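Local atomic coordinates of methyltransferase domain-containing protein (Serratia marcescens, PDB entry 7CLU), a protein that probably transfers a methyl group from S-adenosyl-L-methionine to a hydroxyl group of an intermediate in the synthesis of the pigment prodigiosin. Residues T276-K282 with E304-Y310; L258-Y262 with R313-F319; V161-D165 with M325-G329. All blocks are in the same frame, centred on the assembly; numbering follows the deposited sequence.

Contact 1. Residues T276-K282 with E304-Y310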
loop_
_atom_site.group_PDB
_atom_site.type_symbol
_atom_site.label_atom_id
_atom_site.label_comp_id
_atom_site.label_asym_id
_atom_site.label_seq_id
_atom_site.Cartn_x
_atom_site.Cartn_y
_atom_site.Cartn_z
ATOM N N THR A 276 1.077 8.242 20.656
ATOM C CA THR A 276 -0.183 8.061 19.927
ATOM C C THR A 276 -0.762 6.719 20.365
ATOM O O THR A 276 -0.582 5.707 19.681
ATOM C CB THR A 276 0.010 8.080 18.406
ATOM O OG1 THR A 276 0.928 7.035 18.016
ATOM C CG2 THR A 276 0.529 9.437 17.943
ATOM N N PRO A 277 -1.471 6.672 21.487
ATOM C CA PRO A 277 -1.939 5.380 22.002
ATOM C C PRO A 277 -3.054 4.784 21.161
ATOM O O PRO A 277 -3.818 5.488 20.493
ATOM C CB PRO A 277 -2.448 5.715 23.409
ATOM C CG PRO A 277 -1.815 7.063 23.741
ATOM C CD PRO A 277 -1.684 7.773 22.443
ATOM N N LEU A 278 -3.149 3.462 21.227
ATOM C CA LEU A 278 -4.390 2.798 20.866
ATOM C C LEU A 278 -5.505 3.257 21.798
ATOM O O LEU A 278 -5.265 3.638 22.947
ATOM C CB LEU A 278 -4.224 1.285 20.959
ATOM C CG LEU A 278 -3.068 0.734 20.120
ATOM C CD1 LEU A 278 -2.738 -0.688 20.505
ATOM C CD2 LEU A 278 -3.455 0.832 18.672
ATOM N N ASN A 279 -6.738 3.176 21.313
ATOM C CA ASN A 279 -7.871 3.625 22.110
ATOM C C ASN A 279 -8.151 2.631 23.246
ATOM O O ASN A 279 -7.425 1.653 23.460
ATOM C CB ASN A 279 -9.099 3.843 21.220
ATOM C CG ASN A 279 -9.497 2.599 20.442
ATOM O OD1 ASN A 279 -9.232 1.473 20.865
ATOM N ND2 ASN A 279 -10.147 2.800 19.291
ATOM N N GLU A 280 -9.245 2.892 23.964
ATOM C CA GLU A 280 -9.508 2.233 25.243
ATOM C C GLU A 280 -9.681 0.722 25.099
ATOM O O GLU A 280 -9.185 -0.046 25.933
ATOM C CB GLU A 280 -10.747 2.859 25.888
ATOM C CG GLU A 280 -11.133 2.258 27.231
ATOM C CD GLU A 280 -11.766 3.277 28.163
ATOM O OE1 GLU A 280 -12.874 3.769 27.843
ATOM O OE2 GLU A 280 -11.158 3.575 29.217
ATOM N N ASP A 281 -10.396 0.270 24.067
ATOM C CA ASP A 281 -10.574 -1.157 23.821
ATOM C C ASP A 281 -9.611 -1.700 22.769
ATOM O O ASP A 281 -9.848 -2.789 22.229
ATOM C CB ASP A 281 -12.015 -1.462 23.408
ATOM C CG ASP A 281 -12.372 -0.890 22.042
ATOM O OD1 ASP A 281 -11.697 0.060 21.575
ATOM O OD2 ASP A 281 -13.353 -1.388 21.443
ATOM N N LYS A 282 -8.535 -0.970 22.474
ATOM C CA LYS A 282 -7.522 -1.397 21.501
ATOM C C LYS A 282 -8.181 -1.867 20.203
ATOM O O LYS A 282 -7.922 -2.960 19.692
ATOM C CB LYS A 282 -6.608 -2.472 22.105
ATOM C CG LYS A 282 -5.836 -1.983 23.336
ATOM C CD LYS A 282 -5.064 -3.103 24.080
ATOM C CE LYS A 282 -3.620 -3.230 23.588
ATOM N NZ LYS A 282 -2.793 -4.299 24.275
ATOM N N GLU A 304 2.606 -0.435 19.658
ATOM C CA GLU A 304 1.741 0.595 20.206
ATOM C C GLU A 304 0.985 0.012 21.398
ATOM O O GLU A 304 0.777 -1.206 21.489
ATOM C CB GLU A 304 0.772 1.124 19.137
ATOM C CG GLU A 304 1.459 1.621 17.845
ATOM C CD GLU A 304 2.365 2.823 18.090
ATOM O OE1 GLU A 304 2.112 3.577 19.056
ATOM O OE2 GLU A 304 3.337 3.010 17.323
ATOM N N SER A 305 0.619 0.885 22.337
ATOM C CA SER A 305 -0.034 0.485 23.576
ATOM C C SER A 305 -1.228 1.392 23.860
ATOM O O SER A 305 -1.341 2.497 23.324
ATOM C CB SER A 305 0.939 0.527 24.762
ATOM O OG SER A 305 2.172 -0.106 24.458
ATOM N N SER A 306 -2.130 0.911 24.714
ATOM C CA SER A 306 -3.221 1.749 25.182
ATOM C C SER A 306 -2.697 2.801 26.162
ATOM O O SER A 306 -1.589 2.693 26.697
ATOM C CB SER A 306 -4.309 0.898 25.842
ATOM O OG SER A 306 -3.794 0.177 26.939
ATOM N N ALA A 307 -3.505 3.845 26.364
ATOM C CA ALA A 307 -3.212 4.826 27.405
ATOM C C ALA A 307 -2.984 4.140 28.748
ATOM O O ALA A 307 -1.991 4.406 29.436
ATOM C CB ALA A 307 -4.352 5.840 27.505
ATOM N N GLN A 308 -3.885 3.228 29.122
ATOM C CA GLN A 308 -3.754 2.543 30.408
ATOM C C GLN A 308 -2.444 1.777 30.495
ATOM O O GLN A 308 -1.791 1.760 31.548
ATOM C CB GLN A 308 -4.935 1.597 30.629
ATOM C CG GLN A 308 -5.040 1.094 32.062
ATOM C CD GLN A 308 -5.377 2.216 33.035
ATOM O OE1 GLN A 308 -6.208 3.073 32.745
ATOM N NE2 GLN A 308 -4.700 2.235 34.175
ATOM N N GLU A 309 -2.047 1.126 29.395
ATOM C CA GLU A 309 -0.782 0.407 29.399
ATOM C C GLU A 309 0.384 1.355 29.648
ATOM O O GLU A 309 1.332 1.005 30.358
ATOM C CB GLU A 309 -0.604 -0.354 28.084
ATOM C CG GLU A 309 -1.269 -1.719 28.099
ATOM C CD GLU A 309 -1.383 -2.348 26.715
ATOM O OE1 GLU A 309 -1.222 -1.623 25.708
ATOM O OE2 GLU A 309 -1.645 -3.569 26.642
ATOM N N TYR A 310 0.328 2.567 29.084
ATOM C CA TYR A 310 1.367 3.548 29.377
ATOM C C TYR A 310 1.295 4.007 30.830
ATOM O O TYR A 310 2.331 4.165 31.490
ATOM C CB TYR A 310 1.254 4.744 28.431
ATOM C CG TYR A 310 1.766 4.496 27.018
ATOM C CD1 TYR A 310 3.029 3.958 26.787
ATOM C CD2 TYR A 310 0.984 4.845 25.907
ATOM C CE1 TYR A 310 3.499 3.734 25.471
ATOM C CE2 TYR A 310 1.441 4.648 24.606
ATOM C CZ TYR A 310 2.694 4.102 24.397
ATOM O OH TYR A 310 3.116 3.911 23.106
HETATM O O HOH W 1 3.028 6.079 20.284
HETATM O O HOH W 2 1.155 3.705 21.308
HETATM O O HOH W 3 -6.544 4.135 25.407
#
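Two lengths of loop run alongside each other here before one of them enters a helix. Leu278 and Ser306 lie closest, their CA atoms 4.6 Å apart, and the clear backbone hydrogen bond between the segments goes from Leu278 N to Ser305 O, 2.9 Å away. The CA of Ser306 adds a CA-H...O contact to Leu278 O at 3.6 Å. Beyond Leu278 the chain folds through a type I turn, Asn279 to Lys282, which brings Lys282 back over the start of helix 307-316. Its NZ makes a 2.7 Å salt bridge with Glu309 OE2. The other carboxylate oxygen, Glu309 OE1, accepts from Ser306 N at 2.9 Å, while Ser306 OG accepts from Glu309 N at 3.2 Å: these reciprocal bonds define a capping box, with Ser306 as N-cap. Pro277 CG packs against the ring edge of Tyr310, 4.1 Å from CE2. Water fills the polar gaps; one molecule donates to Leu278 O (2.8 Å) and accepts from Ala307 N (3.2 Å), and another joins Thr276 N to Glu304 OE1, 2.9 Å from each. Glu304 OE2 is hydrogen-bonded to His247 ND1. The contact thus places Glu304 beside the predicted proton acceptor, consistent with the histidine-carboxylate pair characteristic of the catalytic site of plant-type O-methyltransferases.

Contact 2. Residues L258-Y262 with R313-F319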
loop_
_atom_site.group_PDB
_atom_site.type_symbol
_atom_site.label_atom_id
_atom_site.label_comp_id
_atom_site.label_asym_id
_atom_site.label_seq_id
_atom_site.Cartn_x
_atom_site.Cartn_y
_atom_site.Cartn_z
ATOM N N LEU A 258 12.100 4.581 31.205
ATOM C CA LEU A 258 11.304 5.377 32.128
ATOM C C LEU A 258 11.920 5.378 33.522
ATOM O O LEU A 258 11.927 6.410 34.207
ATOM C CB LEU A 258 9.878 4.844 32.187
ATOM C CG LEU A 258 8.931 5.036 30.988
ATOM C CD1 LEU A 258 7.696 4.188 31.211
ATOM C CD2 LEU A 258 8.553 6.511 30.825
ATOM N N ARG A 259 12.428 4.225 33.958
ATOM C CA ARG A 259 13.149 4.169 35.223
ATOM C C ARG A 259 14.424 4.999 35.151
ATOM O O ARG A 259 14.794 5.669 36.121
ATOM C CB ARG A 259 13.457 2.711 35.580
ATOM C CG ARG A 259 12.248 1.923 36.078
ATOM C CD ARG A 259 12.662 0.695 36.899
ATOM N NE ARG A 259 13.243 -0.341 36.056
ATOM C CZ ARG A 259 12.604 -1.451 35.697
ATOM N NH1 ARG A 259 11.366 -1.663 36.127
ATOM N NH2 ARG A 259 13.205 -2.353 34.917
ATOM N N ASN A 260 15.101 4.987 33.999
ATOM C CA ASN A 260 16.321 5.779 33.855
ATOM C C ASN A 260 16.029 7.267 33.987
ATOM O O ASN A 260 16.775 7.997 34.654
ATOM C CB ASN A 260 16.995 5.485 32.510
ATOM C CG ASN A 260 17.793 4.190 32.520
ATOM O OD1 ASN A 260 18.019 3.600 33.576
ATOM N ND2 ASN A 260 18.222 3.745 31.341
ATOM N N ILE A 261 14.956 7.738 33.343
ATOM C CA ILE A 261 14.571 9.143 33.468
ATOM C C ILE A 261 14.110 9.456 34.885
ATOM O O ILE A 261 14.466 10.495 35.447
ATOM C CB ILE A 261 13.484 9.494 32.441
ATOM C CG1 ILE A 261 14.060 9.394 31.020
ATOM C CG2 ILE A 261 12.935 10.883 32.740
ATOM C CD1 ILE A 261 13.034 9.589 29.919
ATOM N N TYR A 262 13.297 8.575 35.475
ATOM C CA TYR A 262 12.821 8.800 36.836
ATOM C C TYR A 262 13.982 8.982 37.803
ATOM O O TYR A 262 13.968 9.899 38.634
ATOM C CB TYR A 262 11.945 7.634 37.287
ATOM C CG TYR A 262 11.422 7.799 38.690
ATOM C CD1 TYR A 262 10.256 8.515 38.928
ATOM C CD2 TYR A 262 12.099 7.256 39.786
ATOM C CE1 TYR A 262 9.765 8.684 40.208
ATOM C CE2 TYR A 262 11.617 7.425 41.077
ATOM C CZ TYR A 262 10.445 8.140 41.279
ATOM O OH TYR A 262 9.944 8.317 42.550
ATOM N N ARG A 313 2.986 1.482 32.967
ATOM C CA ARG A 313 4.441 1.524 32.877
ATOM C C ARG A 313 5.010 2.727 33.616
ATOM O O ARG A 313 6.079 2.627 34.231
ATOM C CB ARG A 313 4.885 1.521 31.409
ATOM C CG ARG A 313 4.705 0.172 30.770
ATOM C CD ARG A 313 5.078 0.099 29.288
ATOM N NE ARG A 313 4.333 -1.009 28.697
ATOM C CZ ARG A 313 3.783 -0.978 27.497
ATOM N NH1 ARG A 313 3.917 0.107 26.739
ATOM N NH2 ARG A 313 3.105 -2.027 27.056
ATOM N N PHE A 314 4.322 3.874 33.565
ATOM C CA PHE A 314 4.745 5.017 34.367
ATOM C C PHE A 314 4.803 4.647 35.850
ATOM O O PHE A 314 5.812 4.890 36.526
ATOM C CB PHE A 314 3.802 6.206 34.147
ATOM C CG PHE A 314 4.261 7.167 33.077
ATOM C CD1 PHE A 314 4.612 6.707 31.808
ATOM C CD2 PHE A 314 4.340 8.529 33.337
ATOM C CE1 PHE A 314 5.026 7.600 30.812
ATOM C CE2 PHE A 314 4.751 9.432 32.358
ATOM C CZ PHE A 314 5.093 8.975 31.088
ATOM N N ARG A 315 3.732 4.036 36.366
ATOM C CA ARG A 315 3.686 3.691 37.785
ATOM C C ARG A 315 4.770 2.680 38.135
ATOM O O ARG A 315 5.510 2.864 39.110
ATOM C CB ARG A 315 2.300 3.161 38.154
ATOM C CG ARG A 315 1.187 4.106 37.744
ATOM C CD ARG A 315 -0.191 3.629 38.166
ATOM N NE ARG A 315 -1.056 4.781 38.380
ATOM C CZ ARG A 315 -2.215 4.993 37.765
ATOM N NH1 ARG A 315 -2.691 4.112 36.886
ATOM N NH2 ARG A 315 -2.904 6.097 38.040
ATOM N N LEU A 316 4.893 1.614 37.329
ATOM C CA LEU A 316 5.926 0.606 37.562
ATOM C C LEU A 316 7.320 1.218 37.583
ATOM O O LEU A 316 8.217 0.701 38.263
ATOM C CB LEU A 316 5.857 -0.482 36.484
ATOM C CG LEU A 316 5.040 -1.738 36.769
ATOM C CD1 LEU A 316 5.300 -2.786 35.687
ATOM C CD2 LEU A 316 5.366 -2.296 38.152
ATOM N N ALA A 317 7.524 2.309 36.844
ATOM C CA ALA A 317 8.807 2.994 36.817
ATOM C C ALA A 317 8.987 3.956 37.979
ATOM O O ALA A 317 10.062 4.555 38.095
ATOM C CB ALA A 317 8.981 3.744 35.489
ATOM N N GLY A 318 7.971 4.134 38.828
ATOM C CA GLY A 318 8.106 4.917 40.040
ATOM C C GLY A 318 7.369 6.237 40.049
ATOM O O GLY A 318 7.367 6.917 41.083
ATOM N N PHE A 319 6.739 6.622 38.942
ATOM C CA PHE A 319 6.078 7.915 38.864
ATOM C C PHE A 319 4.805 7.933 39.692
ATOM O O PHE A 319 4.073 6.943 39.761
ATOM C CB PHE A 319 5.743 8.252 37.412
ATOM C CG PHE A 319 6.936 8.596 36.597
ATOM C CD1 PHE A 319 7.576 9.802 36.783
ATOM C CD2 PHE A 319 7.440 7.696 35.667
ATOM C CE1 PHE A 319 8.686 10.124 36.039
ATOM C CE2 PHE A 319 8.551 8.008 34.920
ATOM C CZ PHE A 319 9.176 9.230 35.108
HETATM O O HOH W 4 6.928 9.016 42.532
#
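At Ala317 the backbones of the two segments come close, its CA 4.8 Å from the CA of Arg259, and the small side chain is met by that of Leu258. Leu258, in the mt rotamer, directs its side chain toward the facing segment, with CB 3.6 Å from Ala317 CB, CD1 3.9 Å from Arg313 CB and CD2 3.7 Å from Phe314 CE1. Phe314 starts out away from Leu258, yet its chi1 of -94° carries the ring back within reach. Arg259 bends over the helix end, its CG 3.7 Å from Ala317 CA. The chi1 of Tyr262 is t (180°), which lays its ring beside the Schellman turn that ends helix 307-316. Gly318 CA sits over one ring face in a CH-pi contact, 4.2 Å from the centroid; the positive phi of this glycine (110°) is that of the Schellman motif, and a CB here would come tightly against Tyr262 CE2. The edge of the same ring meets the face of Phe319 in a T-shaped pair, centroids 5.1 Å apart and planes at 88°. A water bridges Tyr262 OH (3.1 Å) and Gly318 O (2.6 Å). Helix 251-264 and the end of helix 307-316 thus pack together over strand 270-275, where Phe271 meets Leu258, Phe314 and Phe319, while Phe314 also reaches Ala322 of strand 322-326.

Contact 3. Residues V161-D165 with M325-G329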
loop_
_atom_site.group_PDB
_atom_site.type_symbol
_atom_site.label_atom_id
_atom_site.label_comp_id
_atom_site.label_asym_id
_atom_site.label_seq_id
_atom_site.Cartn_x
_atom_site.Cartn_y
_atom_site.Cartn_z
ATOM N N VAL A 161 2.195 23.564 22.931
ATOM C CA VAL A 161 2.492 24.926 23.374
ATOM C C VAL A 161 1.224 25.645 23.828
ATOM O O VAL A 161 1.249 26.423 24.788
ATOM C CB VAL A 161 3.214 25.708 22.259
ATOM C CG1 VAL A 161 3.472 27.136 22.688
ATOM C CG2 VAL A 161 4.526 25.034 21.906
ATOM N N ARG A 162 0.091 25.381 23.164
ATOM C CA ARG A 162 -1.128 26.146 23.434
ATOM C C ARG A 162 -1.922 25.570 24.608
ATOM O O ARG A 162 -2.417 26.329 25.447
ATOM C CB ARG A 162 -1.986 26.196 22.167
ATOM C CG ARG A 162 -3.193 27.129 22.200
ATOM C CD ARG A 162 -4.490 26.363 22.401
ATOM N NE ARG A 162 -4.793 25.470 21.277
ATOM C CZ ARG A 162 -5.829 24.628 21.236
ATOM N NH1 ARG A 162 -6.670 24.549 22.264
ATOM N NH2 ARG A 162 -6.020 23.850 20.173
ATOM N N ASP A 163 -2.042 24.240 24.696
ATOM C CA ASP A 163 -2.897 23.584 25.682
ATOM C C ASP A 163 -2.207 23.261 27.003
ATOM O O ASP A 163 -2.902 22.995 27.993
ATOM C CB ASP A 163 -3.471 22.284 25.110
ATOM C CG ASP A 163 -4.460 22.536 24.003
ATOM O OD1 ASP A 163 -4.592 23.707 23.624
ATOM O OD2 ASP A 163 -5.095 21.579 23.511
ATOM N N TYR A 164 -0.881 23.259 27.056
ATOM C CA TYR A 164 -0.169 22.978 28.294
ATOM C C TYR A 164 0.536 24.239 28.764
ATOM O O TYR A 164 1.146 24.955 27.966
ATOM C CB TYR A 164 0.839 21.843 28.123
ATOM C CG TYR A 164 1.577 21.486 29.402
ATOM C CD1 TYR A 164 2.706 22.195 29.795
ATOM C CD2 TYR A 164 1.143 20.439 30.213
ATOM C CE1 TYR A 164 3.383 21.879 30.966
ATOM C CE2 TYR A 164 1.823 20.102 31.386
ATOM C CZ TYR A 164 2.942 20.826 31.753
ATOM O OH TYR A 164 3.616 20.515 32.918
ATOM N N ASP A 165 0.391 24.522 30.060
ATOM C CA ASP A 165 0.946 25.753 30.682
ATOM C C ASP A 165 2.437 25.583 30.986
ATOM O O ASP A 165 2.758 25.063 32.057
ATOM C CB ASP A 165 0.174 26.117 31.951
ATOM C CG ASP A 165 0.437 27.538 32.406
ATOM O OD1 ASP A 165 1.154 28.256 31.686
ATOM O OD2 ASP A 165 -0.074 27.911 33.469
ATOM N N MET A 325 -3.193 13.460 29.710
ATOM C CA MET A 325 -3.570 14.830 29.405
ATOM C C MET A 325 -3.802 14.905 27.904
ATOM O O MET A 325 -2.861 14.747 27.115
ATOM C CB MET A 325 -2.501 15.821 29.861
ATOM C CG MET A 325 -2.847 17.265 29.577
ATOM S SD MET A 325 -1.684 18.377 30.369
ATOM C CE MET A 325 -1.457 17.545 31.946
ATOM N N LYS A 326 -5.053 15.115 27.516
ATOM C CA LYS A 326 -5.396 15.285 26.117
ATOM C C LYS A 326 -5.034 16.690 25.671
ATOM O O LYS A 326 -5.202 17.655 26.420
ATOM C CB LYS A 326 -6.885 15.035 25.899
ATOM C CG LYS A 326 -7.331 13.622 26.207
ATOM C CD LYS A 326 -8.841 13.510 26.148
ATOM C CE LYS A 326 -9.275 12.291 25.353
ATOM N NZ LYS A 326 -10.661 12.421 24.793
ATOM N N ILE A 327 -4.509 16.799 24.449
ATOM C CA ILE A 327 -4.175 18.083 23.845
ATOM C C ILE A 327 -4.565 18.026 22.373
ATOM O O ILE A 327 -4.750 16.949 21.794
ATOM C CB ILE A 327 -2.670 18.443 23.986
ATOM C CG1 ILE A 327 -1.787 17.312 23.441
ATOM C CG2 ILE A 327 -2.290 18.743 25.433
ATOM C CD1 ILE A 327 -0.378 17.754 23.149
ATOM N N ALA A 328 -4.680 19.202 21.763
ATOM C CA ALA A 328 -4.880 19.255 20.323
ATOM C C ALA A 328 -3.703 18.598 19.608
ATOM O O ALA A 328 -2.570 18.582 20.102
ATOM C CB ALA A 328 -5.045 20.699 19.841
ATOM N N GLY A 329 -3.977 18.058 18.422
ATOM C CA GLY A 329 -2.957 17.383 17.655
ATOM C C GLY A 329 -3.082 15.881 17.758
ATOM O O GLY A 329 -3.968 15.353 18.430
#
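In the Rossmann-like fold of S-adenosylmethionine-dependent methyltransferases, helices cover a central sheet of strand order 3-2-1-4-5-7-6, in which 332-337 is the antiparallel strand between 270-275 and the edge strand 322-326. This contact joins the end of helix 154-163, which leads toward the first parallel strand of that sheet, to the end of the edge strand 322-326, where the chain enters the hairpin bend. It illustrates how a helix end and a strand end can be fastened with very little buried surface, 227 Å² in all. The backbones come nearest at Asp163 and Ile327, whose CA atoms are 5.9 Å apart. Here Ile327 CG2 rests 3.7 Å from Asp163 CB, and the rest of the isoleucine leads away, toward Phe156 and Phe160 on the preceding turns of the helix. The hairpin bend lies close to the S-adenosyl-L-homocysteine site, for Arg331, which binds that ligand, has its side chain about 5 Å from that of Ile327. Where the helix gives way at Tyr164, the tyrosine ring receives Met325 in a Met-aromatic contact: SD lies at the ring edge, 4.8 Å from the centroid and 3.5 Å from CD2. The hydroxyl of Tyr164 is held by His169 and Arg270, so the ring has partners at its edge and at its hydroxyl. Arg162 covers Ala328, with NH2 3.3 Å from CB. Asp163 divides its carboxylate between two partners: OD1 forms a salt bridge with Arg162 NH1 at 2.6 Å, while OD2 accepts a hydrogen bond from Ala328 N at 3.0 Å.

In the fold
After its N-terminal helices the chain reaches helix 154-163, where contact 3 opens the longest loop, closed at 325-329. Within that span, contact 2 closes a shorter loop from helix 251-264 to the end of helix 307-316, and contact 1 closes the shortest, from the loop after strand 270-275 to the start of the same helix. The three are therefore nested, and none cross. Contacts 1 and 2 share helix 307-316, one at each end, and touch through Ser305 and Arg313. Contact 3 touches neither, its nearest atoms about 7 Å from contact 1 and about 9 Å from contact 2; it ties helix 154-163 to strand 322-326, which follows helix 307-316.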